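Local coordinates for HRDC domain-containing protein (Bifidobacterium adolescentis ATCC 15703, PDB 3CYM), which is uncharacterized but probably acts as a ribonuclease D-like 3'-5' exonuclease that binds nucleic acid, at residues 58-63 / 82-87; 133-138 / 174-179. One frame throughout, in Å; residues are numbered along the deposited sequence. Where two conformers were deposited one is given.

How the contacts relate
Both contacts belong to the 3'-5' exonuclease part of the chain, and they follow one another along it. Contact 1 (58-63 / 82-87) packs helix 84-91 against strand 57-65 of the mixed sheet. Contact 2 (133-138 / 174-179) joins two helices, 135-143 and 176-190. The centres of the two contacts lie about 21 Å apart. One salt bridge ties them together: Lys63 NZ of contact 1 stands 3.1 Å from Glu174 OE1 of contact 2. Sodium is bound in this entry at a site formed by Asp44, Glu46 and Asp172. The side chain of Val60 is about 10 Å from a bound sodium ion, and that of Leu135 about 6 Å from one.

Contact 1 (58-63 / 82-87); sequences WLVQFK and ADWNDF
The ring of Phe87 comes over one face of the Phe62 ring and puts its CZ above the centre. Phe87 CZ lies 3.3 Å from Phe62 CE2, and this is the tight part of the contact. The two ring centroids are 4.5 Å apart, with the planes inclined at 38°, so the pair is neither a parallel stack nor a T. The side chains come from opposite directions. Phe87 holds CG anti to its backbone N (chi1 -172°), which sends the ring from the helix toward the strand. Trp84 packs more loosely. Its CH2 meets Val60 CG1 at 4.1 Å as the two side chains slide past each other, and its CZ3 is 4.3 Å from Phe62 CE2. The edge of the indole also has Phe87 CG in its plane. This is a helix laid on a sheet in the exonuclease fold, of the RNase H-like clan. Alternate residues of the strand serve its two faces: Val60 and Phe62 point at the helix, while Gln61 bonds to Glu46 of the sodium site. Helix 24-35 adds Tyr30 beside Phe62 and Leu34 beside Phe87, and Phe27 packs edge-to-face with Trp84. The solvent side is polar. There Asp83 is the N-cap of helix 84-91, and its OD2 accepts from Asn85 N at 3.3 Å, met from above the carboxylate plane.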
ATOM      1  N   TRP A  58     -12.806  -1.023   5.780  1.00 17.36           N
ATOM      2  CA  TRP A  58     -14.050  -1.662   6.174  1.00 13.96           C
ATOM      3  C   TRP A  58     -13.971  -2.222   7.590  1.00 16.36           C
ATOM      4  O   TRP A  58     -14.949  -2.765   8.124  1.00 18.23           O
ATOM      5  CB  TRP A  58     -14.417  -2.733   5.150  1.00 15.14           C
ATOM      6  CG  TRP A  58     -14.996  -2.108   3.925  1.00 10.63           C
ATOM      7  CD1 TRP A  58     -14.316  -1.687   2.816  1.00 12.51           C
ATOM      8  CD2 TRP A  58     -16.369  -1.772   3.705  1.00  8.67           C
ATOM      9  NE1 TRP A  58     -15.185  -1.129   1.908  1.00 11.88           N
ATOM     10  CE2 TRP A  58     -16.452  -1.171   2.424  1.00 13.26           C
ATOM     11  CE3 TRP A  58     -17.540  -1.934   4.453  1.00  9.16           C
ATOM     12  CZ2 TRP A  58     -17.655  -0.740   1.879  1.00 12.90           C
ATOM     13  CZ3 TRP A  58     -18.737  -1.504   3.913  1.00 19.18           C
ATOM     14  CH2 TRP A  58     -18.786  -0.905   2.638  1.00 18.38           C
ATOM     15  N   LEU A  59     -12.792  -2.089   8.187  1.00 14.47           N
ATOM     16  CA  LEU A  59     -12.574  -2.413   9.595  1.00 13.04           C
ATOM     17  C   LEU A  59     -11.334  -1.684  10.093  1.00 13.54           C
ATOM     18  O   LEU A  59     -10.406  -1.412   9.332  1.00 15.55           O
ATOM     19  CB  LEU A  59     -12.432  -3.928   9.814  1.00 12.68           C
ATOM     20  CG  LEU A  59     -12.417  -4.444  11.270  1.00  6.52           C
ATOM     21  CD1 LEU A  59     -13.687  -4.124  12.045  1.00  7.18           C
ATOM     22  CD2 LEU A  59     -12.168  -5.925  11.285  1.00 10.26           C
ATOM     23  N   VAL A  60     -11.339  -1.369  11.382  1.00 17.24           N
ATOM     24  CA  VAL A  60     -10.260  -0.651  12.026  1.00 17.88           C
ATOM     25  C   VAL A  60     -10.044  -1.328  13.394  1.00 19.52           C
ATOM     26  O   VAL A  60     -11.000  -1.572  14.126  1.00 18.38           O
ATOM     27  CB  VAL A  60     -10.614   0.858  12.082  1.00 17.22           C
ATOM     28  CG1 VAL A  60     -10.195   1.471  13.340  1.00 15.73           C
ATOM     29  CG2 VAL A  60     -10.017   1.607  10.881  1.00 21.64           C
ATOM     30  N   GLN A  61      -8.795  -1.687  13.695  1.00 18.92           N
ATOM     31  CA  GLN A  61      -8.486  -2.520  14.862  1.00 18.38           C
ATOM     32  C   GLN A  61      -7.533  -1.811  15.798  1.00 16.72           C
ATOM     33  O   GLN A  61      -6.500  -1.306  15.362  1.00 14.15           O
ATOM     34  CB  GLN A  61      -7.866  -3.865  14.461  1.00 19.18           C
ATOM     35  CG  GLN A  61      -8.641  -4.685  13.453  1.00 21.55           C
ATOM     36  CD  GLN A  61      -7.950  -4.771  12.114  1.00 18.65           C
ATOM     37  OE1 GLN A  61      -8.306  -4.059  11.184  1.00 16.30           O
ATOM     38  NE2 GLN A  61      -6.946  -5.632  12.014  1.00 18.32           N
ATOM     39  N   PHE A  62      -7.885  -1.787  17.083  1.00 17.35           N
ATOM     40  CA  PHE A  62      -7.057  -1.166  18.109  1.00 14.05           C
ATOM     41  C   PHE A  62      -6.875  -2.035  19.333  1.00 17.30           C
ATOM     42  O   PHE A  62      -7.715  -2.869  19.637  1.00 16.27           O
ATOM     43  CB  PHE A  62      -7.631   0.189  18.526  1.00 15.56           C
ATOM     44  CG  PHE A  62      -7.636   1.190  17.422  1.00 14.82           C
ATOM     45  CD1 PHE A  62      -6.437   1.626  16.858  1.00 19.04           C
ATOM     46  CD2 PHE A  62      -8.830   1.671  16.912  1.00 18.56           C
ATOM     47  CE1 PHE A  62      -6.431   2.542  15.812  1.00 19.37           C
ATOM     48  CE2 PHE A  62      -8.828   2.594  15.875  1.00 23.03           C
ATOM     49  CZ  PHE A  62      -7.622   3.022  15.317  1.00 22.06           C
ATOM     50  N   LYS A  63      -5.756  -1.836  20.019  1.00 14.70           N
ATOM     51  CA  LYS A  63      -5.544  -2.420  21.327  1.00 16.88           C
ATOM     52  C   LYS A  63      -4.752  -1.453  22.188  1.00 17.88           C
ATOM     53  O   LYS A  63      -3.758  -0.865  21.736  1.00 22.25           O
ATOM     54  CB  LYS A  63      -4.812  -3.773  21.244  1.00 14.11           C
ATOM     55  CG  LYS A  63      -4.827  -4.514  22.567  1.00  8.98           C
ATOM     56  CD  LYS A  63      -3.950  -5.747  22.587  1.00 13.78           C
ATOM     57  CE  LYS A  63      -4.208  -6.515  23.868  1.00 14.49           C
ATOM     58  NZ  LYS A  63      -3.365  -7.730  24.003  1.00 12.66           N
ATOM     59  N   ALA A  82     -20.736   8.778  14.825  1.00 38.21           N
ATOM     60  CA  ALA A  82     -19.574   8.786  15.704  1.00 32.80           C
ATOM     61  C   ALA A  82     -18.614   9.888  15.265  1.00 32.98           C
ATOM     62  O   ALA A  82     -18.449  10.152  14.073  1.00 32.26           O
ATOM     63  CB  ALA A  82     -18.882   7.432  15.708  1.00 26.85           C
ATOM     64  N   ASP A  83     -18.012  10.541  16.249  1.00 31.02           N
ATOM     65  CA  ASP A  83     -17.041  11.594  16.027  1.00 29.20           C
ATOM     66  C   ASP A  83     -15.667  10.968  16.274  1.00 27.86           C
ATOM     67  O   ASP A  83     -15.370  10.532  17.384  1.00 29.64           O
ATOM     68  CB  ASP A  83     -17.333  12.729  17.022  1.00 33.51           C
ATOM     69  CG  ASP A  83     -16.532  13.998  16.756  1.00 32.29           C
ATOM     70  OD1 ASP A  83     -16.707  14.957  17.539  1.00 34.71           O
ATOM     71  OD2 ASP A  83     -15.743  14.052  15.792  1.00 31.67           O
ATOM     72  N   TRP A  84     -14.838  10.907  15.236  1.00 26.29           N
ATOM     73  CA  TRP A  84     -13.500  10.329  15.358  1.00 28.36           C
ATOM     74  C   TRP A  84     -12.539  11.224  16.147  1.00 30.60           C
ATOM     75  O   TRP A  84     -11.436  10.797  16.501  1.00 31.14           O
ATOM     76  CB  TRP A  84     -12.916   9.938  13.985  1.00 26.39           C
ATOM     77  CG  TRP A  84     -13.383   8.578  13.508  1.00 25.21           C
ATOM     78  CD1 TRP A  84     -14.287   8.322  12.513  1.00 24.48           C
ATOM     79  CD2 TRP A  84     -12.987   7.297  14.028  1.00 20.70           C
ATOM     80  NE1 TRP A  84     -14.472   6.965  12.377  1.00 28.08           N
ATOM     81  CE2 TRP A  84     -13.687   6.311  13.293  1.00 23.70           C
ATOM     82  CE3 TRP A  84     -12.101   6.886  15.039  1.00 20.84           C
ATOM     83  CZ2 TRP A  84     -13.530   4.935  13.536  1.00 18.70           C
ATOM     84  CZ3 TRP A  84     -11.949   5.519  15.283  1.00 21.68           C
ATOM     85  CH2 TRP A  84     -12.663   4.560  14.529  1.00 23.75           C
ATOM     86  N   ASN A  85     -12.979  12.456  16.423  1.00 29.06           N
ATOM     87  CA  ASN A  85     -12.207  13.392  17.234  0.50 28.64           C
ATOM     88  C   ASN A  85     -12.250  13.006  18.715  1.00 28.06           C
ATOM     89  O   ASN A  85     -11.359  13.368  19.480  1.00 29.96           O
ATOM     90  CB  ASN A  85     -12.691  14.836  17.027  0.50 27.11           C
ATOM     91  CG  ASN A  85     -12.150  15.474  15.741  0.50 28.22           C
ATOM     92  OD1 ASN A  85     -11.693  16.618  15.760  0.50 27.09           O
ATOM     93  ND2 ASN A  85     -12.213  14.747  14.625  0.50 23.29           N
ATOM     94  N   ASP A  86     -13.281  12.255  19.105  1.00 24.84           N
ATOM     95  CA  ASP A  86     -13.375  11.693  20.455  1.00 23.62           C
ATOM     96  C   ASP A  86     -12.243  10.699  20.657  1.00 23.54           C
ATOM     97  O   ASP A  86     -11.641  10.641  21.728  1.00 27.94           O
ATOM     98  CB  ASP A  86     -14.704  10.966  20.667  1.00 26.64           C
ATOM     99  CG  ASP A  86     -15.909  11.876  20.535  1.00 35.89           C
ATOM    100  OD1 ASP A  86     -15.753  13.116  20.607  1.00 31.17           O
ATOM    101  OD2 ASP A  86     -17.022  11.337  20.358  1.00 39.64           O
ATOM    102  N   PHE A  87     -11.970   9.925  19.608  1.00 19.56           N
ATOM    103  CA  PHE A  87     -10.885   8.957  19.574  1.00 20.17           C
ATOM    104  C   PHE A  87      -9.513   9.600  19.784  1.00 15.83           C
ATOM    105  O   PHE A  87      -8.726   9.118  20.586  1.00 17.83           O
ATOM    106  CB  PHE A  87     -10.913   8.188  18.247  1.00 18.57           C
ATOM    107  CG  PHE A  87      -9.965   7.042  18.204  1.00 21.95           C
ATOM    108  CD1 PHE A  87     -10.372   5.787  18.610  1.00 25.35           C
ATOM    109  CD2 PHE A  87      -8.654   7.217  17.774  1.00 25.49           C
ATOM    110  CE1 PHE A  87      -9.490   4.731  18.582  1.00 29.39           C
ATOM    111  CE2 PHE A  87      -7.765   6.164  17.754  1.00 25.07           C
ATOM    112  CZ  PHE A  87      -8.179   4.925  18.168  1.00 25.62           C
TER

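Contact 2 (133-138 / 174-179); sequences FGLAAV and ELLIEL
Leu135 lays its CD1 methyl against two leucines of the other helix. Leu135 CD1 is 3.8 Å from Leu176 CD2 and 4.0 Å from Leu179 CD1. Its CG is anti to the backbone N (chi1 -174°), and this carries the methyl across to helix 176-190 although the CB itself does not point there. Leu135 and Leu176 cross at about a right angle. One turn further along, Val138 CG1 meets Leu179 CD2 at 3.9 Å, again nearly at right angles. Leu179 divides its methyls: CD1 touches both Leu135 and Val138, CD2 only Val138, including its carbonyl oxygen. If Leu179 were cut back to an alanine, Leu135 would probably keep only Leu176 across this contact, and a gap would open beside Val138. This is helix-helix packing within the exonuclease domain. Thr121 and Ala125 of helix 121-127 touch Leu179 and Val138 respectively, and Leu176 touches Ala42 of strand 40-47, so helix 176-190 also lies against the mixed sheet. No hydrogen bond passes between the two segments. With only methyl groups and one carbonyl oxygen meeting, the two helices are held here by shape and by the burial of apolar surface.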
ATOM      1  N   PHE A 133       9.907 -10.015   6.535  1.00 27.26           N
ATOM      2  CA  PHE A 133       9.466  -8.952   7.430  1.00 24.82           C
ATOM      3  C   PHE A 133       7.957  -8.726   7.410  1.00 22.95           C
ATOM      4  O   PHE A 133       7.485  -7.621   7.690  1.00 26.42           O
ATOM      5  CB  PHE A 133      10.215  -7.649   7.111  1.00 22.35           C
ATOM      6  CG  PHE A 133      10.254  -7.306   5.640  1.00 17.27           C
ATOM      7  CD1 PHE A 133      11.381  -7.607   4.871  1.00 13.86           C
ATOM      8  CD2 PHE A 133       9.180  -6.661   5.030  1.00 18.67           C
ATOM      9  CE1 PHE A 133      11.430  -7.278   3.506  1.00 11.11           C
ATOM     10  CE2 PHE A 133       9.217  -6.329   3.668  1.00 21.31           C
ATOM     11  CZ  PHE A 133      10.347  -6.631   2.909  1.00 14.35           C
ATOM     12  N   GLY A 134       7.203  -9.772   7.077  1.00 20.12           N
ATOM     13  CA  GLY A 134       5.760  -9.753   7.273  1.00 21.60           C
ATOM     14  C   GLY A 134       5.466  -9.866   8.761  1.00 16.60           C
ATOM     15  O   GLY A 134       6.353 -10.228   9.546  1.00 17.34           O
ATOM     16  N   LEU A 135       4.231  -9.562   9.156  1.00 16.98           N
ATOM     17  CA  LEU A 135       3.845  -9.603  10.572  1.00 16.54           C
ATOM     18  C   LEU A 135       4.137 -10.953  11.229  1.00 18.73           C
ATOM     19  O   LEU A 135       4.796 -11.003  12.263  1.00 18.00           O
ATOM     20  CB  LEU A 135       2.376  -9.207  10.788  1.00 16.12           C
ATOM     21  CG  LEU A 135       1.977  -9.109  12.269  1.00 12.94           C
ATOM     22  CD1 LEU A 135       2.809  -8.024  12.982  1.00  7.06           C
ATOM     23  CD2 LEU A 135       0.483  -8.885  12.494  1.00  2.18           C
ATOM     24  N   ALA A 136       3.681 -12.032  10.601  1.00 19.55           N
ATOM     25  CA  ALA A 136       3.858 -13.381  11.132  1.00 17.52           C
ATOM     26  C   ALA A 136       5.327 -13.777  11.370  1.00 18.28           C
ATOM     27  O   ALA A 136       5.657 -14.326  12.427  1.00 19.01           O
ATOM     28  CB  ALA A 136       3.153 -14.390  10.231  1.00 20.92           C
ATOM     29  N   ALA A 137       6.200 -13.477  10.404  1.00 15.24           N
ATOM     30  CA  ALA A 137       7.642 -13.773  10.506  1.00 19.75           C
ATOM     31  C   ALA A 137       8.344 -12.967  11.607  1.00 23.64           C
ATOM     32  O   ALA A 137       9.237 -13.482  12.288  1.00 25.90           O
ATOM     33  CB  ALA A 137       8.328 -13.552   9.162  1.00 15.84           C
ATOM     34  N   VAL A 138       7.912 -11.715  11.776  1.00 25.84           N
ATOM     35  CA  VAL A 138       8.421 -10.797  12.799  1.00 26.59           C
ATOM     36  C   VAL A 138       7.997 -11.185  14.222  1.00 27.25           C
ATOM     37  O   VAL A 138       8.826 -11.164  15.138  1.00 20.94           O
ATOM     38  CB  VAL A 138       8.045  -9.306  12.469  1.00 28.10           C
ATOM     39  CG1 VAL A 138       8.296  -8.363  13.649  1.00 31.26           C
ATOM     40  CG2 VAL A 138       8.817  -8.825  11.253  1.00 34.67           C
ATOM     41  N   GLU A 174      -3.060  -7.842  18.427  1.00 21.94           N
ATOM     42  CA  GLU A 174      -2.859  -8.553  19.704  1.00 16.73           C
ATOM     43  C   GLU A 174      -1.432  -8.526  20.280  1.00 19.18           C
ATOM     44  O   GLU A 174      -1.258  -8.504  21.500  1.00 23.29           O
ATOM     45  CB  GLU A 174      -3.374 -10.002  19.556  1.00 15.19           C
ATOM     46  CG  GLU A 174      -3.033 -11.042  20.660  1.00 14.23           C
ATOM     47  CD  GLU A 174      -3.742 -10.811  21.995  1.00 22.97           C
ATOM     48  OE1 GLU A 174      -4.531  -9.848  22.118  1.00 24.18           O
ATOM     49  OE2 GLU A 174      -3.497 -11.598  22.941  1.00 21.07           O
ATOM     50  N   LEU A 175      -0.422  -8.505  19.415  1.00 17.23           N
ATOM     51  CA  LEU A 175       0.970  -8.633  19.872  1.00 14.73           C
ATOM     52  C   LEU A 175       1.861  -7.437  19.578  1.00 13.81           C
ATOM     53  O   LEU A 175       3.060  -7.487  19.839  1.00 16.77           O
ATOM     54  CB  LEU A 175       1.607  -9.906  19.296  1.00 15.74           C
ATOM     55  CG  LEU A 175       0.909 -11.225  19.651  1.00 19.76           C
ATOM     56  CD1 LEU A 175       1.420 -12.351  18.778  1.00 26.69           C
ATOM     57  CD2 LEU A 175       1.065 -11.548  21.136  1.00 17.38           C
ATOM     58  N   LEU A 176       1.277  -6.364  19.049  1.00 11.35           N
ATOM     59  CA  LEU A 176       2.050  -5.200  18.628  1.00 14.21           C
ATOM     60  C   LEU A 176       2.727  -4.406  19.762  1.00 16.25           C
ATOM     61  O   LEU A 176       3.825  -3.894  19.569  1.00 13.16           O
ATOM     62  CB  LEU A 176       1.207  -4.265  17.754  1.00  8.11           C
ATOM     63  CG  LEU A 176       0.730  -4.790  16.402  1.00  5.85           C
ATOM     64  CD1 LEU A 176       0.054  -3.684  15.626  1.00  4.89           C
ATOM     65  CD2 LEU A 176       1.887  -5.374  15.583  1.00  9.48           C
ATOM     66  N   ILE A 177       2.098  -4.305  20.935  1.00 16.72           N
ATOM     67  CA  ILE A 177       2.754  -3.587  22.032  1.00 19.57           C
ATOM     68  C   ILE A 177       3.957  -4.376  22.569  1.00 19.22           C
ATOM     69  O   ILE A 177       4.982  -3.789  22.907  1.00 22.65           O
ATOM     70  CB  ILE A 177       1.775  -3.012  23.132  1.00 20.85           C
ATOM     71  CG1 ILE A 177       1.547  -3.982  24.284  1.00 24.32           C
ATOM     72  CG2 ILE A 177       0.430  -2.507  22.544  1.00 14.14           C
ATOM     73  CD1 ILE A 177       2.332  -3.627  25.501  1.00 17.90           C
ATOM     74  N   GLU A 178       3.830  -5.702  22.603  1.00 21.16           N
ATOM     75  CA  GLU A 178       4.924  -6.587  23.007  1.00 26.45           C
ATOM     76  C   GLU A 178       6.022  -6.639  21.949  1.00 25.71           C
ATOM     77  O   GLU A 178       7.199  -6.781  22.285  1.00 31.07           O
ATOM     78  CB  GLU A 178       4.421  -8.006  23.316  1.00 20.72           C
ATOM     79  CG  GLU A 178       3.551  -8.109  24.557  1.00 28.93           C
ATOM     80  CD  GLU A 178       2.059  -8.057  24.256  1.00 32.29           C
ATOM     81  OE1 GLU A 178       1.672  -7.681  23.127  1.00 38.48           O
ATOM     82  OE2 GLU A 178       1.267  -8.398  25.160  1.00 34.25           O
ATOM     83  N   LEU A 179       5.630  -6.532  20.681  1.00 24.95           N
ATOM     84  CA  LEU A 179       6.590  -6.434  19.581  1.00 24.78           C
ATOM     85  C   LEU A 179       7.467  -5.207  19.724  1.00 22.36           C
ATOM     86  O   LEU A 179       8.693  -5.333  19.731  1.00 25.65           O
ATOM     87  CB  LEU A 179       5.891  -6.388  18.224  1.00 24.44           C
ATOM     88  CG  LEU A 179       5.751  -7.672  17.411  1.00 28.13           C
ATOM     89  CD1 LEU A 179       5.301  -7.291  16.004  1.00 21.46           C
ATOM     90  CD2 LEU A 179       7.050  -8.493  17.386  1.00 25.08           C
TER